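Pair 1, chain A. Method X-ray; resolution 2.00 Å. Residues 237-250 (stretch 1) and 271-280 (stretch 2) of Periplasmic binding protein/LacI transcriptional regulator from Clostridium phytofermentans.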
# COMPACT_ATOMS: atom_id res chain seq x y z
N ILE A 237 -21.28 -1.42 -4.81
CA ILE A 237 -21.49 -1.42 -3.35
C ILE A 237 -20.14 -1.10 -2.55
O ILE A 237 -19.96 -1.37 -1.34
CB ILE A 237 -22.45 -2.57 -2.86
CG1 ILE A 237 -23.92 -2.13 -3.04
CG2 ILE A 237 -22.17 -3.01 -1.40
CD1 ILE A 237 -24.51 -2.23 -4.53
N PHE A 238 -19.19 -0.53 -3.29
CA PHE A 238 -18.30 0.49 -2.77
C PHE A 238 -19.03 1.78 -3.05
O PHE A 238 -19.72 1.87 -4.09
CB PHE A 238 -17.00 0.46 -3.54
CG PHE A 238 -16.12 -0.69 -3.15
CD1 PHE A 238 -15.88 -1.74 -4.04
CD2 PHE A 238 -15.59 -0.77 -1.87
CE1 PHE A 238 -15.07 -2.83 -3.67
CE2 PHE A 238 -14.79 -1.86 -1.47
CZ PHE A 238 -14.52 -2.89 -2.36
N GLU A 239 -18.95 2.78 -2.20
CA GLU A 239 -19.35 4.02 -2.82
C GLU A 239 -18.34 5.20 -3.06
O GLU A 239 -18.65 6.20 -3.70
CB GLU A 239 -20.80 4.36 -2.58
CG GLU A 239 -21.17 4.42 -1.18
CD GLU A 239 -20.50 5.59 -0.57
OE1 GLU A 239 -19.62 5.36 0.29
OE2 GLU A 239 -20.86 6.73 -0.95
N ALA A 240 -17.12 5.03 -2.61
CA ALA A 240 -16.04 5.79 -3.18
C ALA A 240 -14.80 4.96 -3.11
O ALA A 240 -14.65 4.14 -2.19
CB ALA A 240 -15.86 7.10 -2.46
N MET A 241 -13.88 5.16 -4.05
CA MET A 241 -12.56 4.52 -3.89
C MET A 241 -11.45 5.42 -4.43
O MET A 241 -11.64 6.12 -5.51
CB MET A 241 -12.49 3.15 -4.55
CG MET A 241 -12.70 3.03 -6.08
SD MET A 241 -12.47 1.31 -6.79
CE MET A 241 -13.57 0.39 -5.71
N VAL A 242 -10.33 5.45 -3.66
CA VAL A 242 -9.08 6.06 -4.09
C VAL A 242 -8.28 4.92 -4.80
O VAL A 242 -8.11 3.81 -4.29
CB VAL A 242 -8.28 6.74 -2.96
CG1 VAL A 242 -7.05 7.42 -3.57
CG2 VAL A 242 -9.11 7.84 -2.22
N VAL A 243 -7.82 5.20 -6.00
CA VAL A 243 -7.19 4.20 -6.87
C VAL A 243 -5.76 4.68 -7.03
O VAL A 243 -5.57 5.90 -7.22
CB VAL A 243 -7.95 4.31 -8.23
CG1 VAL A 243 -7.13 3.76 -9.33
CG2 VAL A 243 -9.26 3.66 -8.11
N GLN A 244 -4.77 3.80 -6.95
CA GLN A 244 -3.39 4.25 -7.11
C GLN A 244 -2.93 3.97 -8.54
O GLN A 244 -3.75 3.59 -9.38
CB GLN A 244 -2.45 3.51 -6.12
CG GLN A 244 -2.93 3.65 -4.69
CD GLN A 244 -2.12 2.82 -3.79
OE1 GLN A 244 -0.99 3.17 -3.50
NE2 GLN A 244 -2.66 1.69 -3.36
N LYS A 245 -1.62 4.14 -8.78
CA LYS A 245 -1.01 3.86 -10.08
C LYS A 245 0.18 2.86 -10.01
O LYS A 245 1.34 3.20 -10.31
CB LYS A 245 -0.68 5.17 -10.85
CG LYS A 245 -1.95 5.86 -11.33
CD LYS A 245 -1.71 7.16 -12.08
CE LYS A 245 -2.82 8.22 -11.70
NZ LYS A 245 -2.59 9.70 -12.02
N PRO A 246 -0.10 1.61 -9.63
CA PRO A 246 1.02 0.72 -9.34
C PRO A 246 1.85 0.48 -10.55
O PRO A 246 3.06 0.29 -10.42
CB PRO A 246 0.32 -0.57 -8.90
CG PRO A 246 -1.01 -0.48 -9.57
CD PRO A 246 -1.38 0.94 -9.37
N PHE A 247 1.25 0.52 -11.75
CA PHE A 247 2.05 0.32 -12.95
C PHE A 247 3.17 1.38 -12.98
O PHE A 247 4.38 1.06 -13.14
CB PHE A 247 1.14 0.40 -14.21
CG PHE A 247 1.84 -0.03 -15.43
CD1 PHE A 247 2.57 0.90 -16.19
CD2 PHE A 247 1.87 -1.40 -15.81
CE1 PHE A 247 3.29 0.47 -17.35
CE2 PHE A 247 2.59 -1.83 -16.96
CZ PHE A 247 3.29 -0.89 -17.72
N ASN A 248 2.78 2.66 -12.76
CA ASN A 248 3.76 3.72 -12.71
C ASN A 248 4.76 3.65 -11.59
O ASN A 248 5.90 4.05 -11.80
CB ASN A 248 3.08 5.03 -12.68
CG ASN A 248 2.49 5.34 -14.04
OD1 ASN A 248 1.55 6.09 -14.18
ND2 ASN A 248 3.03 4.69 -15.06
N ILE A 249 4.35 3.19 -10.40
CA ILE A 249 5.37 2.98 -9.34
C ILE A 249 6.49 2.08 -9.78
O ILE A 249 7.69 2.37 -9.48
CB ILE A 249 4.77 2.44 -8.03
CG1 ILE A 249 3.98 3.56 -7.38
CG2 ILE A 249 5.94 2.02 -6.99
CD1 ILE A 249 2.80 3.08 -6.45
N GLY A 250 6.13 0.96 -10.41
CA GLY A 250 7.15 -0.02 -10.84
C GLY A 250 7.97 0.46 -12.02
O GLY A 250 9.17 0.27 -12.06
N ASP A 271 6.05 11.36 -6.86
CA ASP A 271 4.69 11.14 -6.38
C ASP A 271 4.03 10.41 -7.51
O ASP A 271 3.97 10.96 -8.61
CB ASP A 271 3.96 12.47 -6.22
CG ASP A 271 2.71 12.35 -5.39
OD1 ASP A 271 1.65 12.90 -5.78
OD2 ASP A 271 2.80 11.71 -4.32
N SER A 272 3.52 9.21 -7.23
CA SER A 272 2.98 8.35 -8.25
C SER A 272 1.59 8.83 -8.63
O SER A 272 1.11 8.56 -9.74
CB SER A 272 2.93 6.90 -7.74
OG SER A 272 2.60 6.00 -8.76
N GLY A 273 0.89 9.50 -7.72
CA GLY A 273 -0.44 9.98 -8.10
C GLY A 273 -1.55 8.95 -7.85
O GLY A 273 -1.30 7.74 -7.92
N CYS A 274 -2.75 9.42 -7.53
CA CYS A 274 -3.96 8.55 -7.27
C CYS A 274 -5.22 9.35 -7.64
O CYS A 274 -5.11 10.53 -7.89
CB CYS A 274 -3.98 8.10 -5.80
SG CYS A 274 -4.26 9.50 -4.77
N ALA A 275 -6.38 8.70 -7.79
CA ALA A 275 -7.64 9.39 -8.08
C ALA A 275 -8.79 8.91 -7.18
O ALA A 275 -8.82 7.77 -6.80
CB ALA A 275 -8.04 9.26 -9.56
N LEU A 276 -9.71 9.80 -6.88
CA LEU A 276 -10.92 9.46 -6.14
C LEU A 276 -12.12 9.37 -7.12
O LEU A 276 -12.45 10.38 -7.77
CB LEU A 276 -11.24 10.54 -5.11
CG LEU A 276 -12.55 10.42 -4.30
CD1 LEU A 276 -12.45 9.31 -3.28
CD2 LEU A 276 -12.85 11.67 -3.54
N ILE A 277 -12.76 8.19 -7.13
CA ILE A 277 -13.96 7.93 -7.86
C ILE A 277 -15.11 7.63 -6.91
O ILE A 277 -14.95 6.98 -5.91
CB ILE A 277 -13.80 6.70 -8.78
CG1 ILE A 277 -12.35 6.36 -9.02
CG2 ILE A 277 -14.46 7.04 -10.14
CD1 ILE A 277 -12.17 5.40 -10.18
N THR A 278 -16.31 7.98 -7.30
CA THR A 278 -17.36 8.16 -6.33
C THR A 278 -18.62 7.73 -7.06
O THR A 278 -18.75 8.00 -8.26
CB THR A 278 -17.37 9.72 -5.98
OG1 THR A 278 -16.83 9.92 -4.66
CG2 THR A 278 -18.67 10.33 -6.10
N LYS A 279 -19.49 7.01 -6.35
CA LYS A 279 -20.73 6.53 -6.89
C LYS A 279 -21.82 7.48 -6.44
O LYS A 279 -21.99 7.72 -5.25
CB LYS A 279 -21.01 5.13 -6.38
CG LYS A 279 -22.40 4.67 -6.59
CD LYS A 279 -22.43 3.20 -6.93
CE LYS A 279 -23.86 2.78 -7.24
NZ LYS A 279 -23.88 1.66 -8.21
N ASP A 280 -22.62 7.93 -7.41
CA ASP A 280 -23.43 9.10 -7.23
C ASP A 280 -24.90 8.83 -7.59
O ASP A 280 -25.72 9.76 -7.78
CB ASP A 280 -22.79 10.19 -8.09
CG ASP A 280 -22.72 11.54 -7.39
OD1 ASP A 280 -21.81 11.76 -6.53
OD2 ASP A 280 -23.56 12.39 -7.75

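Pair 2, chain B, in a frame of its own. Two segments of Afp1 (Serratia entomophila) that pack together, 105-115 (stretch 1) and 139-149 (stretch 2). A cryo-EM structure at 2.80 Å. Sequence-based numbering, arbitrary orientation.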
# COMPACT_ATOMS: atom_id res chain seq x y z
N GLU B 105 -40.81 22.63 -17.89
CA GLU B 105 -40.52 22.90 -19.29
C GLU B 105 -40.41 21.57 -20.02
O GLU B 105 -39.76 20.65 -19.53
CB GLU B 105 -39.22 23.69 -19.47
CG GLU B 105 -39.23 25.11 -18.96
CD GLU B 105 -40.10 26.02 -19.79
OE1 GLU B 105 -40.17 25.81 -21.02
OE2 GLU B 105 -40.70 26.95 -19.22
N VAL B 106 -41.04 21.48 -21.19
CA VAL B 106 -40.87 20.36 -22.10
C VAL B 106 -39.89 20.79 -23.18
O VAL B 106 -40.08 21.82 -23.83
CB VAL B 106 -42.21 19.93 -22.71
CG1 VAL B 106 -42.00 18.95 -23.84
CG2 VAL B 106 -43.07 19.30 -21.64
N LEU B 107 -38.84 20.00 -23.37
CA LEU B 107 -37.78 20.37 -24.30
C LEU B 107 -38.03 19.80 -25.70
O LEU B 107 -38.18 20.55 -26.66
CB LEU B 107 -36.43 19.89 -23.75
CG LEU B 107 -36.07 20.46 -22.38
CD1 LEU B 107 -34.82 19.80 -21.85
CD2 LEU B 107 -35.91 21.96 -22.44
N VAL B 108 -38.06 18.48 -25.81
CA VAL B 108 -38.39 17.76 -27.03
C VAL B 108 -39.28 16.59 -26.63
O VAL B 108 -38.94 15.84 -25.71
CB VAL B 108 -37.14 17.24 -27.78
CG1 VAL B 108 -37.53 16.36 -28.95
CG2 VAL B 108 -36.28 18.37 -28.30
N SER B 109 -40.42 16.44 -27.29
CA SER B 109 -41.32 15.34 -26.96
C SER B 109 -41.57 14.46 -28.17
O SER B 109 -41.44 14.88 -29.32
CB SER B 109 -42.65 15.86 -26.41
OG SER B 109 -43.38 16.55 -27.39
N TRP B 110 -41.91 13.21 -27.88
CA TRP B 110 -42.22 12.18 -28.87
C TRP B 110 -43.68 11.79 -28.72
O TRP B 110 -44.10 11.38 -27.63
CB TRP B 110 -41.33 10.96 -28.69
CG TRP B 110 -39.94 11.11 -29.22
CD1 TRP B 110 -39.47 10.63 -30.40
CD2 TRP B 110 -38.86 11.81 -28.61
NE1 TRP B 110 -38.16 10.98 -30.55
CE2 TRP B 110 -37.76 11.71 -29.47
CE3 TRP B 110 -38.71 12.52 -27.41
CZ2 TRP B 110 -36.52 12.27 -29.17
CZ3 TRP B 110 -37.49 13.08 -27.12
CH2 TRP B 110 -36.41 12.96 -28.00
N ASN B 111 -44.45 11.90 -29.80
CA ASN B 111 -45.87 11.58 -29.78
C ASN B 111 -46.11 10.23 -30.42
O ASN B 111 -45.49 9.88 -31.42
CB ASN B 111 -46.68 12.65 -30.51
CG ASN B 111 -46.58 14.00 -29.85
OD1 ASN B 111 -46.06 14.95 -30.43
ND2 ASN B 111 -47.06 14.09 -28.63
N VAL B 112 -47.02 9.46 -29.82
CA VAL B 112 -47.38 8.13 -30.27
C VAL B 112 -48.90 8.10 -30.45
O VAL B 112 -49.63 8.52 -29.55
CB VAL B 112 -46.92 7.06 -29.27
CG1 VAL B 112 -47.42 5.71 -29.64
CG2 VAL B 112 -45.41 7.05 -29.16
N SER B 113 -49.37 7.62 -31.60
CA SER B 113 -50.74 7.92 -32.00
C SER B 113 -51.76 6.97 -31.38
O SER B 113 -52.64 7.40 -30.63
CB SER B 113 -50.85 7.90 -33.52
OG SER B 113 -52.17 8.15 -33.94
N ASN B 114 -51.69 5.68 -31.70
CA ASN B 114 -52.69 4.71 -31.21
C ASN B 114 -51.94 3.50 -30.67
O ASN B 114 -51.69 2.54 -31.41
CB ASN B 114 -53.67 4.32 -32.30
CG ASN B 114 -54.66 5.41 -32.61
OD1 ASN B 114 -55.17 6.08 -31.72
ND2 ASN B 114 -54.96 5.58 -33.89
N ALA B 115 -51.63 3.52 -29.39
CA ALA B 115 -50.89 2.45 -28.76
C ALA B 115 -51.83 1.54 -27.98
O ALA B 115 -52.78 2.01 -27.35
CB ALA B 115 -49.81 3.00 -27.83
N LEU B 139 -45.89 -2.18 -26.55
CA LEU B 139 -47.03 -1.53 -27.16
C LEU B 139 -46.90 -1.60 -28.67
O LEU B 139 -45.80 -1.58 -29.22
CB LEU B 139 -47.12 -0.07 -26.72
CG LEU B 139 -47.26 0.20 -25.23
CD1 LEU B 139 -47.13 1.68 -24.98
CD2 LEU B 139 -48.57 -0.30 -24.70
N MET B 140 -48.04 -1.71 -29.34
CA MET B 140 -48.12 -1.65 -30.79
C MET B 140 -48.78 -0.34 -31.19
O MET B 140 -49.88 -0.04 -30.74
CB MET B 140 -48.91 -2.84 -31.34
CG MET B 140 -49.03 -2.86 -32.86
SD MET B 140 -47.49 -3.21 -33.72
CE MET B 140 -47.35 -4.97 -33.41
N ALA B 141 -48.10 0.43 -32.03
CA ALA B 141 -48.62 1.72 -32.46
C ALA B 141 -48.65 1.81 -33.97
O ALA B 141 -48.41 0.81 -34.66
CB ALA B 141 -47.80 2.85 -31.87
N ASP B 142 -48.92 2.99 -34.51
CA ASP B 142 -48.99 3.15 -35.95
C ASP B 142 -48.09 4.25 -36.49
O ASP B 142 -47.62 4.16 -37.63
CB ASP B 142 -50.44 3.37 -36.37
CG ASP B 142 -51.12 4.41 -35.55
OD1 ASP B 142 -50.48 4.88 -34.59
OD2 ASP B 142 -52.27 4.77 -35.86
N ARG B 143 -47.84 5.29 -35.70
CA ARG B 143 -46.86 6.29 -36.10
C ARG B 143 -46.23 6.92 -34.87
O ARG B 143 -46.79 6.88 -33.77
CB ARG B 143 -47.46 7.38 -36.99
CG ARG B 143 -48.41 8.30 -36.28
CD ARG B 143 -49.01 9.33 -37.21
NE ARG B 143 -49.88 10.25 -36.49
CZ ARG B 143 -51.17 10.04 -36.27
NH1 ARG B 143 -51.89 10.93 -35.61
NH2 ARG B 143 -51.75 8.94 -36.73
N VAL B 144 -45.04 7.48 -35.07
CA VAL B 144 -44.30 8.22 -34.05
C VAL B 144 -43.90 9.55 -34.66
O VAL B 144 -43.21 9.59 -35.69
CB VAL B 144 -43.05 7.45 -33.57
CG1 VAL B 144 -42.21 8.33 -32.68
CG2 VAL B 144 -43.45 6.20 -32.82
N THR B 145 -44.33 10.65 -34.04
CA THR B 145 -43.95 11.98 -34.48
C THR B 145 -43.19 12.70 -33.38
O THR B 145 -43.28 12.35 -32.20
CB THR B 145 -45.18 12.81 -34.89
OG1 THR B 145 -46.07 12.94 -33.78
CG2 THR B 145 -45.91 12.15 -36.05
N ILE B 146 -42.42 13.70 -33.78
CA ILE B 146 -41.57 14.47 -32.88
C ILE B 146 -41.95 15.93 -33.01
O ILE B 146 -41.80 16.52 -34.09
CB ILE B 146 -40.08 14.28 -33.21
CG1 ILE B 146 -39.68 12.81 -33.11
CG2 ILE B 146 -39.22 15.11 -32.29
CD1 ILE B 146 -38.31 12.52 -33.67
N GLN B 147 -42.42 16.53 -31.93
CA GLN B 147 -42.57 17.98 -31.88
C GLN B 147 -41.51 18.56 -30.96
O GLN B 147 -41.18 17.98 -29.92
CB GLN B 147 -43.98 18.42 -31.44
CG GLN B 147 -44.38 18.08 -30.04
CD GLN B 147 -45.74 18.64 -29.68
OE1 GLN B 147 -46.38 19.30 -30.50
NE2 GLN B 147 -46.18 18.39 -28.46
N THR B 148 -40.93 19.68 -31.37
CA THR B 148 -39.77 20.27 -30.72
C THR B 148 -40.16 21.66 -30.23
O THR B 148 -40.21 22.61 -31.02
CB THR B 148 -38.58 20.35 -31.66
OG1 THR B 148 -38.92 21.17 -32.78
CG2 THR B 148 -38.20 18.97 -32.16
N ALA B 149 -40.42 21.78 -28.93
CA ALA B 149 -40.61 23.07 -28.30
C ALA B 149 -40.26 22.97 -26.82
O ALA B 149 -40.70 23.78 -26.01
CB ALA B 149 -42.04 23.55 -28.47

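What backbone arrangement do the two pairs share? Each is a pair of antiparallel strands, with axes that approach to 4.7 Å in pair 1 and 4.6 Å in pair 2 and N-to-C directions 159° and 148° apart. The superposition of 14 central residues gives an RMSD of 0.6 Å. Met A241 falls on Ser B109 and faces Ile A277, as Ser B109 faces Gln B147; Val A243 falls on Asn B111, and their partners Ala A275 and Thr B145 also coincide. These are the hydrogen-bonded pairs. In pair 1, Met A241 N reaches Ile A277 O at 2.8 Å and Ile A277 N returns to Met A241 O at 2.9 Å. In pair 2 the matching bonds run from Ser B109 N to Gln B147 O at 3.1 Å and, weakly, from Gln B147 N to Ser B109 O at 3.2 Å. Backbone atoms make these bonds, so the ladder tolerates very different side chains.

How is the face carrying Ala A240 and Val A242 filled, compared with that of Val B108 and Trp B110? In pair 1, Leu A276 bridges two neighbours: its CD1 lies 4.1 Å from Ala A240 CB and 3.8 Å from Val A242 CG2. Ile B146, at the matching position, does the same between larger residues, placing CG2 3.9 Å from Val B108 CG1 and CG1 3.5 Å from Trp B110 CD1. The next position along repeats the pattern: Val A242 CG1 meets Cys A274 SG at 3.7 Å, whereas Trp B110 CD1 meets Val B144 CG1 at 4.2 Å, with that methyl at the edge of the indole. A small valine and a broad ring thus occupy the same backbone site, and each touches two side chains of the opposing stretch, the valine through its two methyls and the indole with CD1 close to both neighbours.

What lines the other face? Pair 1 makes it apolar. Ile A277 spans two residues, with CG1 4.5 Å from Met A241 CG and CD1 4.0 Å from Val A243 CG2. Pair 2 sets polar residues at all four matching positions, and there carbons lie against oxygens: Gln B147 CG lies 3.2 Å from Ser B109 OG and 3.6 Å from Asn B111 OD1, while Asn B111 CB approaches Thr B145 OG1 to 3.3 Å. The Gln B147 amide finds its hydrogen bonds elsewhere in the structure.

Where do the two chains part beyond the ladder? Lys A245 matches Ser B113 and Ser A272 matches Asp B142. In pair 1 the chain enters a helix after Lys A245, and Ile A249 CG1 comes down to 3.1 Å from Ser A272 OG. In pair 2 the chain turns a corner instead; Asn B114 N donates to Asp B142 OD1 at 3.2 Å, and Val B112 CG1 packs on Ala B141 CB at 3.6 Å. Gly A273 coincides with Arg B143, but its backbone angles would jam a CB against the preceding carbonyl oxygen.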